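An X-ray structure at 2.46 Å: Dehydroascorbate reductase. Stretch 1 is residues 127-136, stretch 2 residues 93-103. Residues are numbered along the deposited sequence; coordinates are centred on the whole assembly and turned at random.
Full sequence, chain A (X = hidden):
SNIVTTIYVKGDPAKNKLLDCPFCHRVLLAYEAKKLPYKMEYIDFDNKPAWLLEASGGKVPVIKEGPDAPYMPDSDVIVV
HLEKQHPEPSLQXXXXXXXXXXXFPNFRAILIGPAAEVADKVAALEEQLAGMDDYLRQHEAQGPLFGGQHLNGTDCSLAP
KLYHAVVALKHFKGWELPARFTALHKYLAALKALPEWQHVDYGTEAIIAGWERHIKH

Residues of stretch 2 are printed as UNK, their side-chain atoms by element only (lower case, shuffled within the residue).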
# COMPACT_ATOMS: atom_id res chain seq x y z
N GLU A 127 9.97 13.76 9.74
CA GLU A 127 8.78 14.47 10.20
C GLU A 127 7.51 13.66 9.92
O GLU A 127 6.60 13.60 10.76
CB GLU A 127 8.70 15.85 9.55
CG GLU A 127 7.35 16.52 9.73
CD GLU A 127 7.36 17.99 9.37
OE1 GLU A 127 6.85 18.79 10.18
OE2 GLU A 127 7.86 18.35 8.29
N GLN A 128 7.43 13.03 8.74
CA GLN A 128 6.27 12.20 8.43
C GLN A 128 6.13 11.04 9.42
O GLN A 128 5.06 10.83 10.01
CB GLN A 128 6.37 11.68 7.00
CG GLN A 128 6.39 12.77 5.94
CD GLN A 128 5.02 13.35 5.69
OE1 GLN A 128 4.03 12.62 5.58
NE2 GLN A 128 4.94 14.67 5.60
N LEU A 129 7.21 10.28 9.60
CA LEU A 129 7.19 9.16 10.53
C LEU A 129 6.88 9.63 11.95
O LEU A 129 6.28 8.89 12.74
CB LEU A 129 8.52 8.42 10.50
CG LEU A 129 8.88 7.72 9.20
CD1 LEU A 129 10.26 7.10 9.32
CD2 LEU A 129 7.84 6.67 8.88
N ALA A 130 7.29 10.85 12.29
CA ALA A 130 6.97 11.41 13.59
C ALA A 130 5.47 11.65 13.72
O ALA A 130 4.85 11.29 14.73
CB ALA A 130 7.75 12.70 13.83
N GLY A 131 4.86 12.27 12.71
CA GLY A 131 3.42 12.47 12.69
C GLY A 131 2.65 11.18 12.90
O GLY A 131 1.81 11.08 13.80
N MET A 132 2.95 10.17 12.07
CA MET A 132 2.27 8.88 12.20
C MET A 132 2.48 8.28 13.59
O MET A 132 1.54 7.79 14.22
CB MET A 132 2.75 7.91 11.13
CG MET A 132 2.51 8.39 9.71
SD MET A 132 3.43 7.43 8.50
CE MET A 132 2.81 5.78 8.81
N ASP A 133 3.72 8.34 14.08
CA ASP A 133 4.05 7.73 15.36
C ASP A 133 3.28 8.40 16.50
O ASP A 133 2.66 7.72 17.34
CB ASP A 133 5.56 7.82 15.57
CG ASP A 133 6.00 7.40 16.95
OD1 ASP A 133 5.93 6.19 17.25
OD2 ASP A 133 6.41 8.29 17.72
N ASP A 134 3.30 9.73 16.54
CA ASP A 134 2.55 10.47 17.55
C ASP A 134 1.07 10.13 17.47
O ASP A 134 0.42 9.88 18.49
CB ASP A 134 2.76 11.97 17.38
CG ASP A 134 4.18 12.39 17.64
OD1 ASP A 134 4.94 11.58 18.21
OD2 ASP A 134 4.54 13.54 17.30
N TYR A 135 0.51 10.13 16.25
CA TYR A 135 -0.91 9.84 16.11
C TYR A 135 -1.24 8.47 16.69
O TYR A 135 -2.16 8.33 17.51
CB TYR A 135 -1.34 9.92 14.64
CG TYR A 135 -2.84 9.90 14.48
CD1 TYR A 135 -3.54 8.69 14.44
CD2 TYR A 135 -3.56 11.08 14.37
CE1 TYR A 135 -4.92 8.67 14.30
CE2 TYR A 135 -4.94 11.06 14.23
CZ TYR A 135 -5.61 9.85 14.20
OH TYR A 135 -6.98 9.83 14.05
N LEU A 136 -0.50 7.44 16.29
CA LEU A 136 -0.77 6.10 16.80
C LEU A 136 -0.61 6.04 18.32
O LEU A 136 -1.29 5.24 18.98
CB LEU A 136 0.14 5.08 16.12
CG LEU A 136 -0.15 4.81 14.64
CD1 LEU A 136 0.82 3.78 14.08
CD2 LEU A 136 -1.58 4.36 14.44
N UNK A 93 -12.19 6.90 8.19
CA UNK A 93 -11.05 7.25 9.01
C UNK A 93 -11.20 8.65 9.59
O UNK A 93 -11.61 9.58 8.89
c UNK A 93 -9.76 7.17 8.19
o UNK A 93 -8.62 7.10 9.02
N UNK A 94 -10.84 8.80 10.86
CA UNK A 94 -10.75 10.11 11.48
C UNK A 94 -9.38 10.76 11.28
O UNK A 94 -9.22 11.94 11.60
o UNK A 94 -12.14 9.15 13.24
c UNK A 94 -11.04 10.02 12.98
N UNK A 95 -8.41 10.02 10.76
CA UNK A 95 -7.03 10.52 10.64
C UNK A 95 -7.00 11.72 9.70
O UNK A 95 -7.56 11.65 8.59
c UNK A 95 -6.25 8.18 11.01
c UNK A 95 -4.66 9.91 10.14
c UNK A 95 -6.11 9.41 10.15
N UNK A 96 -6.35 12.82 10.08
CA UNK A 96 -6.20 13.96 9.17
C UNK A 96 -5.45 13.58 7.90
O UNK A 96 -4.56 12.72 7.90
c UNK A 96 -5.42 14.99 9.99
c UNK A 96 -5.84 13.13 11.43
c UNK A 96 -5.67 14.62 11.40
N UNK A 97 -5.80 14.27 6.81
CA UNK A 97 -5.24 13.95 5.50
C UNK A 97 -3.73 14.19 5.45
O UNK A 97 -3.00 13.42 4.82
c UNK A 97 -5.94 14.77 4.41
N UNK A 98 -3.25 15.25 6.12
CA UNK A 98 -1.86 15.66 5.96
C UNK A 98 -0.87 14.62 6.46
O UNK A 98 0.32 14.70 6.12
c UNK A 98 -1.63 16.85 8.20
o UNK A 98 -0.41 18.17 9.75
o UNK A 98 -2.04 19.15 8.65
c UNK A 98 -1.62 16.99 6.69
c UNK A 98 -1.34 18.15 8.92
N UNK A 99 -1.32 13.65 7.24
CA UNK A 99 -0.44 12.70 7.91
C UNK A 99 -0.10 11.56 6.96
O UNK A 99 -0.99 10.95 6.35
c UNK A 99 -1.98 13.00 11.44
c UNK A 99 -0.27 11.05 9.79
c UNK A 99 -1.20 13.34 10.20
c UNK A 99 -1.08 12.18 9.20
N UNK A 100 1.19 11.26 6.83
CA UNK A 100 1.64 10.30 5.85
C UNK A 100 1.53 10.79 4.43
O UNK A 100 1.80 10.02 3.50
N UNK A 101 1.16 12.05 4.22
CA UNK A 101 0.93 12.55 2.87
C UNK A 101 2.21 12.61 2.05
O UNK A 101 2.14 12.59 0.82
c UNK A 101 0.28 13.93 2.91
N UNK A 102 3.38 12.69 2.69
CA UNK A 102 4.65 12.76 1.96
C UNK A 102 5.61 11.66 2.39
O UNK A 102 6.81 11.75 2.11
n UNK A 102 5.10 18.91 3.16
c UNK A 102 4.36 15.31 2.10
c UNK A 102 4.26 17.75 2.71
c UNK A 102 5.30 14.12 2.13
c UNK A 102 5.15 16.59 2.33
N UNK A 103 5.12 10.63 3.08
CA UNK A 103 5.95 9.49 3.42
C UNK A 103 6.58 8.89 2.17
O UNK A 103 7.82 8.85 2.02
c UNK A 103 4.62 6.16 5.03
c UNK A 103 5.68 7.06 4.41
c UNK A 103 5.11 8.45 4.17
c UNK A 103 6.90 7.15 5.30
O HOH W 1 2.94 12.04 9.11

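Position 93 carries one carbon ending in one oxygen, and that oxygen, the side-chain atom nearest the helix, is still 6.0 Å from Tyr 135 OH; a two-atom chain of this kind is Ser 93. Position 94 repeats the pattern, and its backbone C lies 3.8 Å from Tyr 135 OH: Ser 94.

At position 95 three carbons fork at the first, the mark of Val 95. Its CG1 sits 4.2 Å from the centroid of the Tyr 135 ring and 12° off the ring normal, a CH-pi contact over one face, while CG2 comes 3.6 Å from Tyr 135 CE1. Val 95 N also donates a weak hydrogen bond to Ser 93 OG (3.4 Å).

Three carbons at position 96 close a ring onto the backbone nitrogen, which defines Pro 96; its CD is 3.6 Å from Tyr 135 CE2. Position 97 has a single carbon, remote from the helix: Ala 97. In position 98, three carbons end in a pair of oxygens, as in a carboxylate. The third carbon carries both oxygens, and the side chain stays clear of the helix, its closest approach being 7.0 Å from CB to Gln 128 NE2: Glu 98.

Position 99 has four carbons forked at the first, one arm two carbons long: Ile 99. Its CG2 packs 3.8 Å from Met 132 CG and its CD1 3.8 Å from Tyr 135 CD2. This residue closes a type I turn begun at Pro 96.

Position 100 has no side-chain atoms and is Gly 100. Its phi of 70° favours glycine, in keeping with the type II turn from Glu 98 to position 101. One carbon at that next position gives Ala 101, whose CB approaches the helix no closer than 4.8 Å, at Gln 128 OE1.

Four carbons in a row ending in nitrogen identify position 102 as Lys 102. Its CB lies 3.5 Å from Gln 128 NE2, but the chain's end leads away. Position 103, four carbons forked at the second, is Leu 103: CD1 is 3.7 Å from Leu 129 CD2, and CD2 is 3.9 Å from Met 132 SD.

The contact buries 532 Å² and joins apolar packing to a polar anchor. Lys 102 N donates to Gln 128 OE1 (3.0 Å, 161°), the one direct hydrogen bond between the stretches; Ala 101 N, though 3.2 Å from Gln 128 OE1, has a poor angle. A water adds a bridge, accepting from Gly 100 N (3.0 Å to the water O) and donating to Gln 128 O (2.6 Å from the water O). Thus the loop's turns bring backbone amides to Gln 128, while Tyr 135 packs against Val 95, Pro 96 and Ile 99.

Stretch 2, residues 93-103: SSVPAEIGAKL
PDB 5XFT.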